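Local coordinates for protein probable amidase (Thermus thermophilus, PDB 2DC0) that belongs to the amidase family, alpha/beta proteins built round a large mixed beta-sheet with helices packed against it, at residues 135-140 with 177-182; 140-145 with 404-409; 410-415 with 420-425. One frame throughout, in Å; residues are numbered along the deposited sequence.

Contact 1: residues 135-140 with 177-182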
ATOM      1  N   ARG A 135      10.440  29.354 -16.590  1.00 18.50           N
ATOM      2  CA  ARG A 135       9.228  30.035 -17.017  1.00 17.82           C
ATOM      3  C   ARG A 135       8.333  29.169 -17.883  1.00 18.27           C
ATOM      4  O   ARG A 135       8.805  28.413 -18.736  1.00 17.22           O
ATOM      5  CB  ARG A 135       9.602  31.328 -17.761  1.00 19.21           C
ATOM      6  CG  ARG A 135      10.405  32.291 -16.891  1.00 19.46           C
ATOM      7  CD  ARG A 135      10.963  33.501 -17.650  1.00 22.68           C
ATOM      8  NE  ARG A 135      11.638  34.401 -16.714  1.00 22.91           N
ATOM      9  CZ  ARG A 135      11.006  35.259 -15.912  1.00 26.10           C
ATOM     10  NH1 ARG A 135       9.687  35.350 -15.946  1.00 25.93           N
ATOM     11  NH2 ARG A 135      11.686  35.998 -15.045  1.00 26.36           N
ATOM     12  N   ASN A 136       7.032  29.292 -17.644  1.00 15.88           N
ATOM     13  CA  ASN A 136       6.022  28.543 -18.366  1.00 15.97           C
ATOM     14  C   ASN A 136       6.201  28.650 -19.874  1.00 16.41           C
ATOM     15  O   ASN A 136       6.464  29.730 -20.404  1.00 16.42           O
ATOM     16  CB  ASN A 136       4.633  29.043 -17.962  1.00 14.43           C
ATOM     17  CG  ASN A 136       3.529  28.165 -18.492  1.00 16.33           C
ATOM     18  OD1 ASN A 136       3.253  28.147 -19.693  1.00 17.70           O
ATOM     19  ND2 ASN A 136       2.885  27.428 -17.597  1.00 16.55           N
ATOM     20  N   ALA A 137       6.040  27.523 -20.561  1.00 17.13           N
ATOM     21  CA  ALA A 137       6.195  27.465 -22.009  1.00 16.84           C
ATOM     22  C   ALA A 137       5.229  28.377 -22.767  1.00 17.05           C
ATOM     23  O   ALA A 137       5.590  28.950 -23.788  1.00 15.83           O
ATOM     24  CB  ALA A 137       6.019  26.020 -22.480  1.00 17.06           C
ATOM     25  N   VAL A 138       4.005  28.509 -22.266  1.00 17.63           N
ATOM     26  CA  VAL A 138       2.998  29.336 -22.929  1.00 17.59           C
ATOM     27  C   VAL A 138       3.071  30.822 -22.582  1.00 18.39           C
ATOM     28  O   VAL A 138       2.862  31.682 -23.441  1.00 20.03           O
ATOM     29  CB  VAL A 138       1.577  28.818 -22.615  1.00 16.53           C
ATOM     30  CG1 VAL A 138       0.531  29.712 -23.268  1.00 17.27           C
ATOM     31  CG2 VAL A 138       1.431  27.388 -23.123  1.00 15.44           C
ATOM     32  N   ASP A 139       3.373  31.123 -21.326  1.00 17.39           N
ATOM     33  CA  ASP A 139       3.459  32.504 -20.867  1.00 18.74           C
ATOM     34  C   ASP A 139       4.611  32.594 -19.871  1.00 18.00           C
ATOM     35  O   ASP A 139       4.511  32.096 -18.750  1.00 18.29           O
ATOM     36  CB  ASP A 139       2.129  32.887 -20.200  1.00 19.65           C
ATOM     37  CG  ASP A 139       2.092  34.321 -19.721  1.00 20.53           C
ATOM     38  OD1 ASP A 139       3.165  34.950 -19.633  1.00 20.84           O
ATOM     39  OD2 ASP A 139       0.977  34.815 -19.417  1.00 21.66           O
ATOM     40  N   PRO A 140       5.724  33.238 -20.269  1.00 19.34           N
ATOM     41  CA  PRO A 140       6.907  33.390 -19.417  1.00 18.48           C
ATOM     42  C   PRO A 140       6.691  34.166 -18.118  1.00 19.25           C
ATOM     43  O   PRO A 140       7.578  34.201 -17.265  1.00 20.47           O
ATOM     44  CB  PRO A 140       7.914  34.062 -20.350  1.00 20.22           C
ATOM     45  CG  PRO A 140       7.033  34.914 -21.217  1.00 18.70           C
ATOM     46  CD  PRO A 140       5.900  33.971 -21.537  1.00 20.48           C
ATOM     47  N   GLY A 177       0.603  19.527 -16.512  1.00 14.51           N
ATOM     48  CA  GLY A 177      -0.650  20.259 -16.599  1.00 14.59           C
ATOM     49  C   GLY A 177      -0.424  21.725 -16.927  1.00 14.88           C
ATOM     50  O   GLY A 177      -1.025  22.261 -17.855  1.00 13.33           O
ATOM     51  N   PHE A 178       0.454  22.362 -16.157  1.00 14.78           N
ATOM     52  CA  PHE A 178       0.801  23.769 -16.314  1.00 14.63           C
ATOM     53  C   PHE A 178       1.266  24.156 -17.713  1.00 15.36           C
ATOM     54  O   PHE A 178       0.942  25.241 -18.214  1.00 14.22           O
ATOM     55  CB  PHE A 178       1.920  24.140 -15.333  1.00 14.65           C
ATOM     56  CG  PHE A 178       1.448  24.478 -13.942  1.00 15.39           C
ATOM     57  CD1 PHE A 178       0.339  23.854 -13.382  1.00 15.38           C
ATOM     58  CD2 PHE A 178       2.153  25.403 -13.177  1.00 16.96           C
ATOM     59  CE1 PHE A 178      -0.065  24.147 -12.078  1.00 14.80           C
ATOM     60  CE2 PHE A 178       1.764  25.704 -11.874  1.00 16.41           C
ATOM     61  CZ  PHE A 178       0.650  25.072 -11.324  1.00 16.97           C
ATOM     62  N   ASN A 179       2.043  23.275 -18.334  1.00 13.94           N
ATOM     63  CA  ASN A 179       2.613  23.545 -19.649  1.00 14.78           C
ATOM     64  C   ASN A 179       1.924  22.870 -20.836  1.00 14.49           C
ATOM     65  O   ASN A 179       2.343  23.046 -21.980  1.00 15.81           O
ATOM     66  CB  ASN A 179       4.107  23.193 -19.616  1.00 13.44           C
ATOM     67  CG  ASN A 179       4.887  24.072 -18.639  1.00 13.70           C
ATOM     68  OD1 ASN A 179       5.128  25.250 -18.904  1.00 13.43           O
ATOM     69  ND2 ASN A 179       5.260  23.507 -17.497  1.00 11.72           N
ATOM     70  N   GLY A 180       0.866  22.109 -20.571  1.00 13.58           N
ATOM     71  CA  GLY A 180       0.136  21.476 -21.658  1.00 14.74           C
ATOM     72  C   GLY A 180       0.770  20.261 -22.323  1.00 17.74           C
ATOM     73  O   GLY A 180       0.610  20.050 -23.531  1.00 17.55           O
ATOM     74  N   VAL A 181       1.498  19.456 -21.560  1.00 15.54           N
ATOM     75  CA  VAL A 181       2.088  18.257 -22.131  1.00 15.07           C
ATOM     76  C   VAL A 181       1.574  17.039 -21.367  1.00 15.61           C
ATOM     77  O   VAL A 181       0.755  17.164 -20.450  1.00 15.41           O
ATOM     78  CB  VAL A 181       3.639  18.302 -22.111  1.00 13.33           C
ATOM     79  CG1 VAL A 181       4.136  19.422 -23.024  1.00 12.57           C
ATOM     80  CG2 VAL A 181       4.156  18.510 -20.697  1.00 14.32           C
ATOM     81  N   VAL A 182       2.037  15.862 -21.765  1.00 14.99           N
ATOM     82  CA  VAL A 182       1.623  14.617 -21.133  1.00 15.24           C
ATOM     83  C   VAL A 182       2.649  14.212 -20.087  1.00 14.65           C
ATOM     84  O   VAL A 182       3.852  14.287 -20.326  1.00 14.98           O
ATOM     85  CB  VAL A 182       1.494  13.482 -22.179  1.00 16.30           C
ATOM     86  CG1 VAL A 182       1.235  12.147 -21.488  1.00 16.87           C
ATOM     87  CG2 VAL A 182       0.360  13.798 -23.147  1.00 16.01           C
TER
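The side chains of Asn136 and Asn179 run alongside each other with opposite headings, their amide planes 34° apart. Asn179 OD1 stands over the flat of the Asn136 amide, 3.4 Å from Asn136 CG, and the methyl of Met406 lies over the other face. At the amide edge Asn136 ND2 gives a straight bond (164°) to Phe178 O at 3.0 Å; this acceptor lies close to the plane of the amide, although the donor itself sits well above the plane of the Phe178 carbonyl. The second ND2 hydrogen goes to Gln143 O. Asn136 OD1 faces back into its own loop: with CG anti to the backbone N (chi1 -170°) it accepts from Val138 N at 2.7 Å, which makes an Asx turn. That turn presents Ala137 N to the last turn of helix 173-179, where it donates to Asn179 OD1 at 3.0 Å. The helix stops here in a Schellman motif, Gly180 taking positive phi. Asn179 ND2 is held by Pro175 O and Ala144 O, so both ends of this buried amide are engaged and its rotation is fixed. Ala152 and Val153 of helix 149-157 pack against Asn179, while Arg34 bonds to the carbonyl oxygens of Asn136 and Ala137.

Contact 2: residues 140-145 with 404-409; sequences PSRQAG and EGMPVG
Arg142 and Met406 mark the closest backbone approach, yet their CA atoms are 9.3 Å apart, so the gap between the irregular loop 140-145 and the start of strand 406-413 is bridged by side chains alone. Just before the strand, Glu404 and Gly405 both have positive phi, in keeping with a type I' turn closing a two-residue beta-hairpin between strands 395-403 and 406-413. From this exposed turn the Glu404 side chain reaches out and crosses that of Arg142 at about a right angle. The salt bridge uses one carboxylate oxygen: Arg142 NH2 meets Glu404 OE1 at 2.9 Å, and Arg142 NH1 adds a weak bond to the same Glu404 OE1 at 3.2 Å. OE1 lies at the guanidinium edge, somewhat tilted from its plane, and is met on its anti side; the two flat groups stand 74° apart, far from a coplanar two-oxygen pairing. NH1 is also bonded to Ala360 O, which helps fix the turn of the guanidinium. Away from the carboxylate, the arginine chain bends at chi2 (-63°) and the Met406 chain, a selenomethionine, bends twice, bringing its methyl CE to 3.8 Å from both Arg142 CB and Arg142 CG. Met406 CG is 3.8 Å from Arg142 NH1, approaching the guanidinium obliquely. Met406 is the buried member of the contact and also packs on Asn136. The loop itself leads from strand 110-115 to helix 149-157, while strand 406-413 runs into the large mixed sheet between strands 395-403 and 350-354.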
ATOM      1  N   PRO A 140       5.724  33.238 -20.269  1.00 19.34           N
ATOM      2  CA  PRO A 140       6.907  33.390 -19.417  1.00 18.48           C
ATOM      3  C   PRO A 140       6.691  34.166 -18.118  1.00 19.25           C
ATOM      4  O   PRO A 140       7.578  34.201 -17.265  1.00 20.47           O
ATOM      5  CB  PRO A 140       7.914  34.062 -20.350  1.00 20.22           C
ATOM      6  CG  PRO A 140       7.033  34.914 -21.217  1.00 18.70           C
ATOM      7  CD  PRO A 140       5.900  33.971 -21.537  1.00 20.48           C
ATOM      8  N   SER A 141       5.519  34.777 -17.960  1.00 19.77           N
ATOM      9  CA  SER A 141       5.216  35.523 -16.739  1.00 20.26           C
ATOM     10  C   SER A 141       4.557  34.594 -15.726  1.00 20.22           C
ATOM     11  O   SER A 141       4.368  34.964 -14.567  1.00 20.69           O
ATOM     12  CB  SER A 141       4.278  36.708 -17.036  1.00 20.16           C
ATOM     13  OG  SER A 141       2.992  36.266 -17.452  1.00 17.37           O
ATOM     14  N   ARG A 142       4.208  33.388 -16.173  1.00 19.69           N
ATOM     15  CA  ARG A 142       3.554  32.397 -15.312  1.00 18.03           C
ATOM     16  C   ARG A 142       4.530  31.297 -14.893  1.00 18.19           C
ATOM     17  O   ARG A 142       5.537  31.047 -15.563  1.00 16.08           O
ATOM     18  CB  ARG A 142       2.368  31.744 -16.037  1.00 18.68           C
ATOM     19  CG  ARG A 142       1.276  32.696 -16.550  1.00 20.22           C
ATOM     20  CD  ARG A 142       0.576  33.443 -15.423  1.00 21.76           C
ATOM     21  NE  ARG A 142      -0.566  34.236 -15.880  1.00 20.73           N
ATOM     22  CZ  ARG A 142      -1.819  33.787 -15.974  1.00 21.72           C
ATOM     23  NH1 ARG A 142      -2.111  32.536 -15.648  1.00 20.52           N
ATOM     24  NH2 ARG A 142      -2.794  34.598 -16.371  1.00 20.46           N
ATOM     25  N   GLN A 143       4.216  30.636 -13.784  1.00 17.03           N
ATOM     26  CA  GLN A 143       5.050  29.560 -13.264  1.00 17.25           C
ATOM     27  C   GLN A 143       5.069  28.349 -14.193  1.00 17.05           C
ATOM     28  O   GLN A 143       4.040  27.957 -14.747  1.00 14.94           O
ATOM     29  CB  GLN A 143       4.546  29.095 -11.886  1.00 17.25           C
ATOM     30  CG  GLN A 143       4.472  30.185 -10.805  1.00 17.32           C
ATOM     31  CD  GLN A 143       3.960  29.651  -9.467  1.00 17.10           C
ATOM     32  OE1 GLN A 143       3.060  28.814  -9.428  1.00 16.37           O
ATOM     33  NE2 GLN A 143       4.512  30.156  -8.369  1.00 15.89           N
ATOM     34  N   ALA A 144       6.259  27.774 -14.377  1.00 15.36           N
ATOM     35  CA  ALA A 144       6.400  26.568 -15.180  1.00 15.92           C
ATOM     36  C   ALA A 144       5.948  25.484 -14.211  1.00 16.38           C
ATOM     37  O   ALA A 144       5.619  24.363 -14.602  1.00 15.79           O
ATOM     38  CB  ALA A 144       7.858  26.347 -15.559  1.00 13.85           C
ATOM     39  N   GLY A 145       6.033  25.735 -13.185  1.00 17.29           N
ATOM     40  CA  GLY A 145       5.620  24.815 -12.143  1.00 21.45           C
ATOM     41  C   GLY A 145       6.652  23.756 -11.838  1.00 25.42           C
ATOM     42  O   GLY A 145       7.849  23.946 -12.086  1.00 22.18           O
ATOM     43  N   GLU A 404      -7.773  31.168 -19.113  1.00 19.58           N
ATOM     44  CA  GLU A 404      -6.911  32.340 -19.231  1.00 20.02           C
ATOM     45  C   GLU A 404      -5.900  32.160 -20.370  1.00 21.06           C
ATOM     46  O   GLU A 404      -4.769  32.641 -20.292  1.00 20.99           O
ATOM     47  CB  GLU A 404      -6.188  32.611 -17.905  1.00 19.69           C
ATOM     48  CG  GLU A 404      -7.096  33.221 -16.833  1.00 20.09           C
ATOM     49  CD  GLU A 404      -6.446  33.285 -15.460  1.00 20.51           C
ATOM     50  OE1 GLU A 404      -5.205  33.388 -15.381  1.00 18.53           O
ATOM     51  OE2 GLU A 404      -7.182  33.250 -14.450  1.00 22.23           O
ATOM     52  N   GLY A 405      -6.359  31.249 -21.308  1.00 19.43           N
ATOM     53  CA  GLY A 405      -5.505  30.898 -22.435  1.00 19.17           C
ATOM     54  C   GLY A 405      -4.366  29.982 -22.021  1.00 19.42           C
ATOM     55  O   GLY A 405      -3.436  29.739 -22.794  1.00 20.81           O
HETATM   56  N   MSE A 406      -4.527  29.462 -20.583  1.00 20.26           N
HETATM   57  CA  MSE A 406      -3.428  28.584 -20.127  1.00 19.19           C
HETATM   58  C   MSE A 406      -3.892  27.138 -20.082  1.00 17.62           C
HETATM   59  O   MSE A 406      -5.077  26.861 -19.898  1.00 14.80           O
HETATM   60  CB  MSE A 406      -2.962  29.029 -18.743  1.00 19.96           C
HETATM   61  CG  MSE A 406      -2.364  30.423 -18.737  1.00 22.49           C
HETATM   62 SE   MSE A 406      -0.719  30.497 -19.763  1.00 27.76          SE
HETATM   63  CE  MSE A 406       0.414  29.556 -18.495  1.00 23.42           C
ATOM     64  N   PRO A 407      -2.957  26.193 -20.265  1.00 16.01           N
ATOM     65  CA  PRO A 407      -3.265  24.760 -20.243  1.00 15.71           C
ATOM     66  C   PRO A 407      -3.743  24.315 -18.866  1.00 15.50           C
ATOM     67  O   PRO A 407      -3.280  24.822 -17.843  1.00 13.57           O
ATOM     68  CB  PRO A 407      -1.925  24.107 -20.597  1.00 17.12           C
ATOM     69  CG  PRO A 407      -1.228  25.157 -21.406  1.00 17.39           C
ATOM     70  CD  PRO A 407      -1.558  26.421 -20.660  1.00 16.62           C
ATOM     71  N   VAL A 408      -4.680  23.374 -18.858  1.00 15.58           N
ATOM     72  CA  VAL A 408      -5.206  22.798 -17.627  1.00 16.00           C
ATOM     73  C   VAL A 408      -5.209  21.293 -17.858  1.00 16.04           C
ATOM     74  O   VAL A 408      -5.803  20.820 -18.824  1.00 15.87           O
ATOM     75  CB  VAL A 408      -6.651  23.229 -17.342  1.00 17.00           C
ATOM     76  CG1 VAL A 408      -7.120  22.584 -16.033  1.00 17.37           C
ATOM     77  CG2 VAL A 408      -6.744  24.740 -17.244  1.00 18.52           C
ATOM     78  N   GLY A 409      -4.553  20.542 -16.981  1.00 14.92           N
ATOM     79  CA  GLY A 409      -4.496  19.104 -17.166  1.00 15.00           C
ATOM     80  C   GLY A 409      -5.518  18.262 -16.428  1.00 14.61           C
ATOM     81  O   GLY A 409      -6.148  18.712 -15.465  1.00 14.64           O
TER

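Contact 3: residues 410-415 with 420-425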
ATOM      1  N   LEU A 410      -5.677  17.024 -16.892  1.00 15.02           N
ATOM      2  CA  LEU A 410      -6.613  16.066 -16.308  1.00 15.38           C
ATOM      3  C   LEU A 410      -5.861  14.846 -15.797  1.00 15.32           C
ATOM      4  O   LEU A 410      -4.918  14.372 -16.436  1.00 15.45           O
ATOM      5  CB  LEU A 410      -7.630  15.605 -17.359  1.00 14.23           C
ATOM      6  CG  LEU A 410      -8.658  14.555 -16.927  1.00 16.00           C
ATOM      7  CD1 LEU A 410      -9.688  15.200 -15.989  1.00 16.85           C
ATOM      8  CD2 LEU A 410      -9.374  13.986 -18.158  1.00 14.16           C
ATOM      9  N   GLN A 411      -6.277  14.339 -14.644  1.00 14.70           N
ATOM     10  CA  GLN A 411      -5.653  13.152 -14.076  1.00 14.14           C
ATOM     11  C   GLN A 411      -6.520  11.930 -14.320  1.00 14.86           C
ATOM     12  O   GLN A 411      -7.735  11.983 -14.157  1.00 15.76           O
ATOM     13  CB  GLN A 411      -5.457  13.300 -12.566  1.00 13.96           C
ATOM     14  CG  GLN A 411      -4.321  14.203 -12.146  1.00 15.50           C
ATOM     15  CD  GLN A 411      -4.102  14.155 -10.644  1.00 14.31           C
ATOM     16  OE1 GLN A 411      -4.881  14.718  -9.876  1.00 17.17           O
ATOM     17  NE2 GLN A 411      -3.055  13.460 -10.219  1.00 12.69           N
ATOM     18  N   VAL A 412      -5.875  10.841 -14.727  1.00 14.20           N
ATOM     19  CA  VAL A 412      -6.534   9.566 -14.956  1.00 14.96           C
ATOM     20  C   VAL A 412      -5.827   8.648 -13.963  1.00 15.87           C
ATOM     21  O   VAL A 412      -4.640   8.371 -14.117  1.00 16.35           O
ATOM     22  CB  VAL A 412      -6.303   9.044 -16.395  1.00 16.13           C
ATOM     23  CG1 VAL A 412      -7.049   7.723 -16.591  1.00 14.38           C
ATOM     24  CG2 VAL A 412      -6.786  10.085 -17.420  1.00 15.06           C
ATOM     25  N   VAL A 413      -6.555   8.202 -12.943  1.00 15.95           N
ATOM     26  CA  VAL A 413      -6.003   7.359 -11.880  1.00 14.73           C
ATOM     27  C   VAL A 413      -6.456   5.905 -11.946  1.00 15.41           C
ATOM     28  O   VAL A 413      -7.655   5.630 -11.952  1.00 14.89           O
ATOM     29  CB  VAL A 413      -6.415   7.911 -10.494  1.00 14.89           C
ATOM     30  CG1 VAL A 413      -5.741   7.117  -9.385  1.00 13.76           C
ATOM     31  CG2 VAL A 413      -6.065   9.395 -10.397  1.00 14.12           C
ATOM     32  N   GLY A 414      -5.506   4.972 -11.969  1.00 14.47           N
ATOM     33  CA  GLY A 414      -5.862   3.559 -12.029  1.00 15.08           C
ATOM     34  C   GLY A 414      -5.426   2.781 -10.797  1.00 15.17           C
ATOM     35  O   GLY A 414      -4.772   3.331  -9.908  1.00 14.97           O
ATOM     36  N   ALA A 415      -5.795   1.505 -10.741  1.00 13.74           N
ATOM     37  CA  ALA A 415      -5.429   0.644  -9.625  1.00 15.14           C
ATOM     38  C   ALA A 415      -3.939   0.341  -9.699  1.00 15.05           C
ATOM     39  O   ALA A 415      -3.330   0.441 -10.760  1.00 14.35           O
ATOM     40  CB  ALA A 415      -6.230  -0.668  -9.678  1.00 16.86           C
ATOM     41  N   GLY A 420      -1.009  -0.135 -17.842  1.00 16.53           N
ATOM     42  CA  GLY A 420      -1.488  -0.329 -19.199  1.00 16.05           C
ATOM     43  C   GLY A 420      -2.910   0.158 -19.377  1.00 16.75           C
ATOM     44  O   GLY A 420      -3.242   0.774 -20.389  1.00 15.33           O
ATOM     45  N   LYS A 421      -3.755  -0.116 -18.390  1.00 17.70           N
ATOM     46  CA  LYS A 421      -5.151   0.301 -18.446  1.00 17.63           C
ATOM     47  C   LYS A 421      -5.254   1.820 -18.403  1.00 16.33           C
ATOM     48  O   LYS A 421      -6.063   2.420 -19.114  1.00 16.67           O
ATOM     49  CB  LYS A 421      -5.930  -0.311 -17.275  1.00 20.81           C
ATOM     50  CG  LYS A 421      -7.437  -0.097 -17.324  1.00 25.08           C
ATOM     51  CD  LYS A 421      -8.115  -0.826 -16.165  1.00 30.56           C
ATOM     52  CE  LYS A 421      -9.633  -0.721 -16.237  1.00 31.66           C
ATOM     53  NZ  LYS A 421     -10.161  -1.349 -17.478  1.00 35.81           N
ATOM     54  N   VAL A 422      -4.436   2.443 -17.562  1.00 14.72           N
ATOM     55  CA  VAL A 422      -4.437   3.893 -17.450  1.00 12.90           C
ATOM     56  C   VAL A 422      -4.022   4.525 -18.773  1.00 14.08           C
ATOM     57  O   VAL A 422      -4.666   5.459 -19.264  1.00 13.56           O
ATOM     58  CB  VAL A 422      -3.480   4.361 -16.336  1.00 13.23           C
ATOM     59  CG1 VAL A 422      -3.351   5.883 -16.355  1.00 12.74           C
ATOM     60  CG2 VAL A 422      -4.011   3.897 -14.987  1.00 12.84           C
ATOM     61  N   LEU A 423      -2.949   4.004 -19.356  1.00 13.22           N
ATOM     62  CA  LEU A 423      -2.448   4.524 -20.621  1.00 15.13           C
ATOM     63  C   LEU A 423      -3.459   4.322 -21.748  1.00 15.07           C
ATOM     64  O   LEU A 423      -3.610   5.183 -22.615  1.00 16.18           O
ATOM     65  CB  LEU A 423      -1.110   3.855 -20.955  1.00 15.12           C
ATOM     66  CG  LEU A 423       0.010   4.332 -20.016  1.00 13.87           C
ATOM     67  CD1 LEU A 423       1.238   3.425 -20.121  1.00 14.94           C
ATOM     68  CD2 LEU A 423       0.369   5.769 -20.366  1.00 13.28           C
ATOM     69  N   ALA A 424      -4.159   3.190 -21.732  1.00 13.81           N
ATOM     70  CA  ALA A 424      -5.163   2.921 -22.756  1.00 14.11           C
ATOM     71  C   ALA A 424      -6.317   3.917 -22.614  1.00 15.38           C
ATOM     72  O   ALA A 424      -6.780   4.491 -23.601  1.00 13.93           O
ATOM     73  CB  ALA A 424      -5.683   1.485 -22.626  1.00 15.86           C
ATOM     74  N   LEU A 425      -6.784   4.122 -21.386  1.00 15.55           N
ATOM     75  CA  LEU A 425      -7.873   5.067 -21.152  1.00 17.84           C
ATOM     76  C   LEU A 425      -7.416   6.482 -21.500  1.00 17.90           C
ATOM     77  O   LEU A 425      -8.207   7.299 -21.966  1.00 17.72           O
ATOM     78  CB  LEU A 425      -8.338   5.006 -19.693  1.00 17.56           C
ATOM     79  CG  LEU A 425      -9.052   3.716 -19.273  1.00 19.13           C
ATOM     80  CD1 LEU A 425      -9.114   3.638 -17.750  1.00 18.17           C
ATOM     81  CD2 LEU A 425     -10.458   3.675 -19.870  1.00 16.05           C
TER
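Val422 points its CB from helix 419-430 at the end of strand 406-413, and its two methyls divide the work. From CB the side chain forks. CG1, anti to the backbone N (chi1 172°), reaches the strand at Val412: Val422 CG1 lies 3.6 Å from Val412 O and 4.1 Å from Val412 CG1, the two valine side chains lying alongside each other, head to tail. CG2 takes the other branch and rests on bare backbone, Val422 CG2 being 3.5 Å from Gly414 CA and 3.5 Å from Gly414 N. Having no side chain, Gly414 lets the helix come in close, and the CA atoms of Gly414 and Val422 are 5.6 Å apart. One turn further along the helix, Leu425 extends the apolar surface, its CB 4.3 Å from Val412 CG1, while its side chain also touches Ala350 and Pro236. Lys421, at the helix flank, carries its charge away to a salt bridge with Asp349. Val413 has its CB on the far side of the strand, where it packs on Phe388 of helix 386-390. The axes of segments 410-413 and 420-425 approach to 8.5 Å, at 143°, a roughly antiparallel run joined by a short connection: a beta-alpha unit, with the chain's last helix laid on one face of the central mixed sheet as in layered alpha/beta folds.

In the fold
Contacts 1 and 2 are neighbours, their centres about 5 Å apart and sharing Pro140, and the loop between strand 110-115 and helix 149-157 supplies a segment to each. Contact 1 is buried and relies on amide and backbone hydrogen bonds at a helix end; contact 2 is only partly buried, grading from a salt bridge at an exposed turn to methionine packing inside. Contact 3 is also buried, but rests on van der Waals packing of aliphatic side chains on each other and on strand backbone. It shares strand 406-413 with contact 2, one using the strand's beginning and the other its end, with centres about 24 Å apart. Contacts 1 and 3 do not touch.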